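Long-range contacts in B-agarase (Saccharophagus degradans, PDB 4BQ2), which probably cleaves agarose from chain ends as a family 50 exo-beta-agarase, hydrolysing the beta-1,4 linkages of this red-algal polysaccharide: residues 207-212 with 722-727; 213-218 with 658-663; 289-294 with 700-705. One frame throughout, in Å; residues are numbered along the deposited sequence.

Interaction 1: residues 207-212 with 722-727. With GOL (glycerol), chain F.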
# COMPACT_ATOMS: atom_id res chain seq x y z
N PHE A 207 -16.87 -13.40 -14.59
CA PHE A 207 -15.86 -12.42 -15.06
C PHE A 207 -15.04 -11.86 -13.88
O PHE A 207 -14.17 -10.98 -14.05
CB PHE A 207 -16.55 -11.27 -15.81
CG PHE A 207 -17.35 -11.71 -17.00
CD1 PHE A 207 -16.72 -12.23 -18.14
CD2 PHE A 207 -18.76 -11.64 -16.98
CE1 PHE A 207 -17.47 -12.67 -19.23
CE2 PHE A 207 -19.51 -12.05 -18.08
CZ PHE A 207 -18.87 -12.57 -19.20
N GLY A 208 -15.30 -12.36 -12.67
CA GLY A 208 -14.63 -11.83 -11.48
C GLY A 208 -15.22 -10.53 -10.92
O GLY A 208 -14.65 -9.97 -9.98
N GLN A 209 -16.36 -10.08 -11.45
CA GLN A 209 -17.04 -8.83 -11.00
C GLN A 209 -18.00 -9.06 -9.83
O GLN A 209 -18.46 -10.17 -9.60
CB GLN A 209 -17.83 -8.19 -12.15
CG GLN A 209 -17.07 -8.07 -13.46
CD GLN A 209 -17.95 -7.64 -14.63
OE1 GLN A 209 -17.67 -6.63 -15.26
NE2 GLN A 209 -19.02 -8.39 -14.90
N ASN A 210 -18.30 -7.99 -9.11
CA ASN A 210 -19.30 -7.98 -8.05
C ASN A 210 -20.61 -8.49 -8.65
O ASN A 210 -21.19 -7.85 -9.54
CB ASN A 210 -19.43 -6.55 -7.53
CG ASN A 210 -20.37 -6.41 -6.35
OD1 ASN A 210 -21.42 -7.07 -6.30
ND2 ASN A 210 -19.99 -5.55 -5.39
N ALA A 211 -21.04 -9.66 -8.22
CA ALA A 211 -22.26 -10.27 -8.85
C ALA A 211 -23.58 -9.62 -8.41
O ALA A 211 -24.58 -9.71 -9.12
CB ALA A 211 -22.29 -11.78 -8.62
N LYS A 212 -23.57 -8.94 -7.27
CA LYS A 212 -24.80 -8.40 -6.66
C LYS A 212 -25.11 -6.94 -6.99
O LYS A 212 -26.16 -6.43 -6.61
CB LYS A 212 -24.73 -8.56 -5.14
CG LYS A 212 -24.76 -10.02 -4.70
CD LYS A 212 -24.79 -10.16 -3.18
CE LYS A 212 -24.62 -11.60 -2.78
NZ LYS A 212 -24.47 -11.87 -1.31
N ASP A 722 -9.92 -2.58 -14.75
CA ASP A 722 -10.65 -3.44 -13.84
C ASP A 722 -10.39 -4.95 -14.10
O ASP A 722 -9.49 -5.30 -14.88
CB ASP A 722 -12.14 -3.03 -13.85
CG ASP A 722 -12.88 -3.48 -15.09
OD1 ASP A 722 -12.31 -4.15 -16.00
OD2 ASP A 722 -14.12 -3.17 -15.12
N VAL A 723 -11.15 -5.84 -13.45
CA VAL A 723 -10.92 -7.29 -13.56
C VAL A 723 -11.15 -7.82 -14.98
O VAL A 723 -10.63 -8.89 -15.35
CB VAL A 723 -11.77 -8.07 -12.52
CG1 VAL A 723 -13.24 -7.97 -12.88
CG2 VAL A 723 -11.34 -9.52 -12.38
N THR A 724 -11.93 -7.10 -15.79
CA THR A 724 -12.17 -7.47 -17.18
C THR A 724 -11.13 -6.90 -18.17
O THR A 724 -11.29 -7.01 -19.42
CB THR A 724 -13.58 -7.04 -17.63
OG1 THR A 724 -13.63 -5.62 -17.76
CG2 THR A 724 -14.64 -7.49 -16.62
N ASP A 725 -10.07 -6.29 -17.61
CA ASP A 725 -9.02 -5.62 -18.40
C ASP A 725 -9.57 -4.40 -19.15
O ASP A 725 -9.13 -4.07 -20.25
CB ASP A 725 -8.36 -6.61 -19.37
CG ASP A 725 -7.14 -6.04 -20.02
OD1 ASP A 725 -6.30 -5.40 -19.31
OD2 ASP A 725 -7.03 -6.23 -21.26
N THR A 726 -10.56 -3.74 -18.56
CA THR A 726 -11.14 -2.54 -19.20
C THR A 726 -10.63 -1.32 -18.46
O THR A 726 -10.78 -1.23 -17.23
CB THR A 726 -12.69 -2.54 -19.16
OG1 THR A 726 -13.17 -3.72 -19.84
CG2 THR A 726 -13.27 -1.31 -19.89
N PRO A 727 -10.07 -0.35 -19.20
CA PRO A 727 -9.51 0.81 -18.51
C PRO A 727 -10.58 1.66 -17.85
O PRO A 727 -11.66 1.81 -18.40
CB PRO A 727 -8.91 1.62 -19.65
CG PRO A 727 -8.51 0.57 -20.65
CD PRO A 727 -9.67 -0.40 -20.62
C1 GOL F . -15.40 -5.61 -8.94
O1 GOL F . -16.58 -5.78 -9.77
C2 GOL F . -14.49 -4.39 -9.26
O2 GOL F . -13.46 -4.23 -8.24
C3 GOL F . -13.87 -4.49 -10.65
O3 GOL F . -12.44 -4.78 -10.76
O HOH W 1 -16.23 -4.50 -14.05
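Val723 packs on the backbone of Phe207 and Gly208, and Thr724 on the side chain of Gln209, joining the loop between strand 180-191 and helix 222-235 to the loop between strand 693-699 and helix 729-739. Val723 covers the most surface: its CG1 lies 3.4 Å from Phe207 O and also rests on the carbonyl carbon of Gly208, while CG2 leans on the same Phe207 oxygen. With CG1 placed between its own backbone N and carbonyl carbon (chi1 69°), the valine presents both branches to this backbone, and Gly208, lacking a side chain, lets them settle there. The aliphatic part of Gln209 slants past the valine, its CG 3.9 Å from Val723 CG1, then meets Thr724 at about a right angle, bringing Gln209 OE1 to 3.4 Å from the methyl Thr724 CG2. NE2 donates a hydrogen bond to Ile219 O, which helps fix the rotation of the amide.

Polar links are indirect. One water donates to Gln209 OE1 at 2.8 Å and to Asp722 OD2 at 2.7 Å. A glycerol, probably from the crystallisation liquor, takes Asn210 N at its O1 over 2.9 Å in a nearly straight bond (167°) and Val723 N at its O3 over a longer 3.2 Å. Asn382 ND2 bonds both Phe207 O and Val723 O.

Asp722 opens a type I beta turn, and its OD1 makes an Asx turn with Thr724 N. OD1 takes Thr724 OG1 at 2.6 Å, close to the carboxylate plane on the syn side, with Thr724 N and Thr726 N reaching it from opposite sides of that plane, each well out of it. OD1 thus orders its own turn, OD2 receives the water and also His660 NE2, and the segments are joined by apolar packing and by indirect polar bridges.

Interaction 2: residues 213-218 with 658-663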
# COMPACT_ATOMS: atom_id res chain seq x y z
N VAL A 213 -24.22 -6.27 -7.69
CA VAL A 213 -24.36 -4.83 -7.92
C VAL A 213 -24.19 -4.52 -9.40
O VAL A 213 -23.25 -4.99 -10.02
CB VAL A 213 -23.28 -4.06 -7.11
CG1 VAL A 213 -23.47 -2.57 -7.24
CG2 VAL A 213 -23.31 -4.45 -5.63
N ASP A 214 -25.08 -3.72 -9.98
CA ASP A 214 -24.83 -3.22 -11.33
C ASP A 214 -24.21 -1.83 -11.20
O ASP A 214 -24.53 -1.09 -10.27
CB ASP A 214 -26.11 -3.22 -12.20
CG ASP A 214 -25.85 -2.85 -13.67
OD1 ASP A 214 -24.76 -3.13 -14.25
OD2 ASP A 214 -26.76 -2.24 -14.28
N TYR A 215 -23.29 -1.50 -12.09
CA TYR A 215 -22.62 -0.20 -12.08
C TYR A 215 -22.28 0.12 -13.51
O TYR A 215 -22.24 -0.78 -14.35
CB TYR A 215 -21.34 -0.24 -11.23
CG TYR A 215 -20.40 -1.40 -11.48
CD1 TYR A 215 -19.45 -1.37 -12.50
CD2 TYR A 215 -20.41 -2.51 -10.66
CE1 TYR A 215 -18.58 -2.42 -12.72
CE2 TYR A 215 -19.56 -3.58 -10.87
CZ TYR A 215 -18.63 -3.52 -11.89
OH TYR A 215 -17.75 -4.58 -12.06
N LYS A 216 -22.05 1.40 -13.80
CA LYS A 216 -21.58 1.82 -15.11
C LYS A 216 -20.32 1.04 -15.50
O LYS A 216 -19.41 0.86 -14.69
CB LYS A 216 -21.32 3.32 -15.12
CG LYS A 216 -20.90 3.84 -16.48
CD LYS A 216 -20.85 5.36 -16.49
CE LYS A 216 -20.77 5.87 -17.92
NZ LYS A 216 -20.65 7.35 -17.97
N GLY A 217 -20.28 0.54 -16.73
CA GLY A 217 -19.13 -0.19 -17.24
C GLY A 217 -19.12 -1.68 -16.94
O GLY A 217 -18.34 -2.41 -17.54
N LYS A 218 -20.02 -2.15 -16.07
CA LYS A 218 -20.05 -3.59 -15.77
C LYS A 218 -20.28 -4.41 -17.05
O LYS A 218 -21.08 -4.00 -17.90
CB LYS A 218 -21.11 -3.91 -14.73
CG LYS A 218 -21.09 -5.36 -14.27
CD LYS A 218 -22.01 -5.62 -13.11
CE LYS A 218 -22.02 -7.09 -12.77
NZ LYS A 218 -22.98 -7.41 -11.68
N MET A 658 -15.72 3.56 -4.73
CA MET A 658 -16.61 2.42 -4.47
C MET A 658 -17.79 2.35 -5.43
O MET A 658 -18.77 1.62 -5.18
CB MET A 658 -17.09 2.48 -3.01
CG MET A 658 -15.94 2.60 -2.02
SD MET A 658 -16.45 2.90 -0.32
CE MET A 658 -17.01 1.24 0.07
N ASP A 659 -17.70 3.11 -6.52
CA ASP A 659 -18.78 3.19 -7.52
C ASP A 659 -18.61 2.22 -8.74
O ASP A 659 -19.36 2.33 -9.72
CB ASP A 659 -18.90 4.62 -8.03
CG ASP A 659 -17.63 5.10 -8.76
OD1 ASP A 659 -16.56 4.45 -8.69
OD2 ASP A 659 -17.72 6.15 -9.41
N HIS A 660 -17.67 1.29 -8.64
CA HIS A 660 -17.45 0.28 -9.67
C HIS A 660 -17.35 -1.09 -9.04
O HIS A 660 -16.60 -1.97 -9.50
CB HIS A 660 -16.18 0.66 -10.45
CG HIS A 660 -16.04 0.02 -11.79
ND1 HIS A 660 -16.53 0.59 -12.94
CD2 HIS A 660 -15.31 -1.05 -12.17
CE1 HIS A 660 -16.16 -0.14 -13.98
NE2 HIS A 660 -15.41 -1.14 -13.54
N GLY A 661 -18.12 -1.30 -7.96
CA GLY A 661 -18.29 -2.65 -7.46
C GLY A 661 -17.34 -3.11 -6.38
O GLY A 661 -17.52 -4.18 -5.83
N SER A 662 -16.32 -2.31 -6.04
CA SER A 662 -15.39 -2.73 -4.99
C SER A 662 -15.95 -2.57 -3.58
O SER A 662 -16.64 -1.63 -3.29
CB SER A 662 -14.07 -1.94 -5.09
OG SER A 662 -13.11 -2.52 -4.22
N TYR A 663 -15.56 -3.47 -2.69
CA TYR A 663 -15.90 -3.31 -1.27
C TYR A 663 -14.96 -2.39 -0.52
O TYR A 663 -15.20 -2.08 0.64
CB TYR A 663 -15.85 -4.66 -0.58
CG TYR A 663 -16.68 -5.73 -1.26
CD1 TYR A 663 -17.97 -5.45 -1.69
CD2 TYR A 663 -16.18 -7.02 -1.44
CE1 TYR A 663 -18.76 -6.42 -2.29
CE2 TYR A 663 -16.96 -8.00 -2.05
CZ TYR A 663 -18.25 -7.69 -2.47
OH TYR A 663 -19.02 -8.67 -3.09
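Lys218 NZ is gripped by two backbone oxygens, Val213 O at 2.9 Å and Asn210 O, and the lysine so tethered lays its CB against one face of Tyr215 while His660 O lies against the opposite face. The setting is a type II beta turn, Tyr215 to Lys218, closed by Lys218 N donating to Tyr215 O at 3.1 Å and with Gly217 at its third position. It packs on the loop that follows strand 648-652 of what is probably the (beta/alpha)8 barrel of this family.

Tyr215 and His660 carry the contact. The CG of Tyr215 stands between its own N and carbonyl carbon (chi1 48°), which swings the ring onto the backbone of His660 and Gly661. The ring lies flat on this bend: Tyr215 CZ is 3.5 Å from His660 O and Tyr215 CD2 is 3.7 Å from Gly661 N, both over the same face. Gly661 has no side chain to hold the ring off. Nearer the main chain, Tyr215 CB rests 3.6 Å from Asp659 O.

The imidazole of His660 meets the phenol ring at a slant, the planes 43° apart and the ring centroids separated by 4.4 Å. Neither a parallel stack nor a T-shape describes this pair. Tyr215 CE1 lies 3.4 Å above the imidazole plane of His660, over its centre. The histidine is held from other directions as well, since its NE2 bonds to Asp722 and Tyr728 meets it edge-to-face.

Tyr215 OH bonds to a glycerol, probably from the crystallisation liquor, which may mark a pocket at the outer end of the ring. On the imidazole, His660 ND1 lies 3.4 Å from Lys216 O.

Interaction 3: residues 289-294 with 700-705; sequences IRLSNS and QYMDSP
Met702 reaches across to the 289-294 loop, where its methyl group ends among Arg290, Leu291 and Ser294. The two loops leave neighbouring parallel strands, 280-287 and 693-699, consistent with the first and last strands that close a (beta/alpha)8 barrel. A cis peptide bond precedes Gln700 as the chain leaves the latter strand.

From CB, which points at the opposite loop, the methionine runs to CG, set beside its own backbone N, and then bends twice. The second torsion has an unusual value (chi2 117°), and the bend at chi3 brings the end of the chain round. The sulfur Met702 SD then passes 3.9 Å from Arg290 O, and Met702 CE goes closer, 3.5 Å from the same oxygen. The methyl also touches Ser294 CB at 3.8 Å and Leu291 CD2 at 4.0 Å, the leucine crossing it at about a right angle. Tyr379 of helix 378-387 adds to the walls round this side chain.

Much of the receiving surface is a type I beta turn, Leu291 to Ser294, with Arg290 O just before it. Leu291 O accepts twice from Ser294, from its N and, over 2.7 Å, from its OG, which also bonds to Ser377 OG; these bonds fix the rotation of the serine hydroxyl, while its CB meets the methyl. Near the strand ends Ile289 lies across Tyr701, its CG1 4.2 Å from Tyr701 CB, while the phenol OH bonds to Thr403. At the far end, Pro705 brings its ring against the turn, with Pro705 CG 3.6 Å from Ser294 O.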
# COMPACT_ATOMS: atom_id res chain seq x y z
N ILE A 289 2.99 -4.82 -13.10
CA ILE A 289 2.66 -5.08 -14.49
C ILE A 289 3.06 -6.53 -14.74
O ILE A 289 4.06 -6.86 -15.42
CB ILE A 289 3.33 -4.05 -15.43
CG1 ILE A 289 2.83 -2.64 -15.08
CG2 ILE A 289 2.97 -4.36 -16.90
CD1 ILE A 289 3.53 -1.57 -15.90
N ARG A 290 2.25 -7.40 -14.13
CA ARG A 290 2.45 -8.83 -14.10
C ARG A 290 1.11 -9.42 -13.63
O ARG A 290 0.22 -8.70 -13.16
CB ARG A 290 3.55 -9.20 -13.09
CG ARG A 290 3.26 -8.73 -11.65
CD ARG A 290 4.42 -9.13 -10.76
NE ARG A 290 4.18 -8.91 -9.33
CZ ARG A 290 5.10 -9.06 -8.39
NH1 ARG A 290 6.37 -9.37 -8.71
NH2 ARG A 290 4.77 -8.84 -7.11
N LEU A 291 1.02 -10.74 -13.67
CA LEU A 291 -0.21 -11.42 -13.25
C LEU A 291 -0.17 -12.06 -11.86
O LEU A 291 -1.21 -12.55 -11.40
CB LEU A 291 -0.63 -12.45 -14.33
CG LEU A 291 -0.85 -11.86 -15.74
CD1 LEU A 291 -1.32 -12.96 -16.71
CD2 LEU A 291 -1.86 -10.72 -15.74
N SER A 292 1.00 -12.06 -11.22
CA SER A 292 1.31 -12.77 -9.98
C SER A 292 0.31 -12.48 -8.86
O SER A 292 0.09 -13.30 -7.97
CB SER A 292 2.70 -12.33 -9.44
OG SER A 292 3.71 -12.57 -10.41
N ASN A 293 -0.23 -11.27 -8.87
CA ASN A 293 -1.03 -10.77 -7.73
C ASN A 293 -2.52 -10.69 -8.04
O ASN A 293 -3.28 -10.06 -7.29
CB ASN A 293 -0.50 -9.42 -7.25
CG ASN A 293 0.90 -9.52 -6.70
OD1 ASN A 293 1.14 -10.05 -5.59
ND2 ASN A 293 1.85 -9.00 -7.45
N SER A 294 -2.91 -11.34 -9.15
CA SER A 294 -4.27 -11.23 -9.68
C SER A 294 -5.14 -12.43 -9.32
O SER A 294 -6.27 -12.52 -9.80
CB SER A 294 -4.25 -11.01 -11.21
OG SER A 294 -3.86 -12.19 -11.91
N GLN A 700 -1.85 0.18 -8.48
CA GLN A 700 -1.11 -0.65 -9.43
C GLN A 700 -1.86 -0.69 -10.77
O GLN A 700 -2.83 0.02 -10.95
CB GLN A 700 -0.99 -2.06 -8.84
CG GLN A 700 -2.39 -2.62 -8.50
CD GLN A 700 -2.36 -3.99 -7.86
OE1 GLN A 700 -1.31 -4.53 -7.54
NE2 GLN A 700 -3.53 -4.55 -7.67
N TYR A 701 -1.42 -1.53 -11.71
CA TYR A 701 -2.01 -1.56 -13.06
C TYR A 701 -3.49 -2.02 -13.01
O TYR A 701 -4.35 -1.42 -13.65
CB TYR A 701 -1.17 -2.52 -13.92
CG TYR A 701 -1.53 -2.64 -15.39
CD1 TYR A 701 -2.22 -1.65 -16.07
CD2 TYR A 701 -1.09 -3.76 -16.12
CE1 TYR A 701 -2.53 -1.80 -17.42
CE2 TYR A 701 -1.34 -3.89 -17.48
CZ TYR A 701 -2.07 -2.91 -18.12
OH TYR A 701 -2.31 -3.07 -19.49
N MET A 702 -3.75 -3.11 -12.28
CA MET A 702 -5.10 -3.71 -12.28
C MET A 702 -5.71 -3.59 -10.89
O MET A 702 -4.96 -3.53 -9.92
CB MET A 702 -5.01 -5.20 -12.63
CG MET A 702 -4.35 -5.45 -13.98
SD MET A 702 -2.78 -6.38 -13.95
CE MET A 702 -3.19 -7.95 -13.19
N ASP A 703 -7.04 -3.58 -10.78
CA ASP A 703 -7.67 -3.70 -9.47
C ASP A 703 -7.21 -4.98 -8.85
O ASP A 703 -6.98 -5.99 -9.56
CB ASP A 703 -9.22 -3.78 -9.58
CG ASP A 703 -9.86 -2.48 -9.99
OD1 ASP A 703 -9.28 -1.39 -9.73
OD2 ASP A 703 -10.95 -2.55 -10.60
N SER A 704 -7.11 -5.00 -7.53
CA SER A 704 -6.99 -6.24 -6.79
C SER A 704 -8.34 -6.98 -6.93
O SER A 704 -9.37 -6.33 -7.06
CB SER A 704 -6.76 -6.00 -5.29
OG SER A 704 -5.81 -5.00 -5.01
N PRO A 705 -8.32 -8.33 -6.86
CA PRO A 705 -9.54 -9.15 -6.86
C PRO A 705 -10.56 -8.67 -5.83
O PRO A 705 -10.20 -8.23 -4.74
CB PRO A 705 -9.02 -10.53 -6.49
CG PRO A 705 -7.62 -10.56 -7.06
CD PRO A 705 -7.10 -9.17 -6.81
O HOH W 2 -3.55 -7.60 -6.75

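Interaction 1 lies between the other two, its centre 9 Å from that of interaction 2 and 12 Å from that of interaction 3; the last two are 18 Å apart and approach to about 5 Å without touching. Asn210 ties interaction 1 to interaction 2, its ND2 bonding to Gly661 O at 2.9 Å. Towards interaction 3, Asp703 OD2 packs 3.4 Å from Asp722 CA. One glycerol touches residues of all three, its O1 bonding to Tyr215 OH and its O3 to Asp703 OD2. The contacts may therefore border a shared pocket beside loops of the probable catalytic barrel.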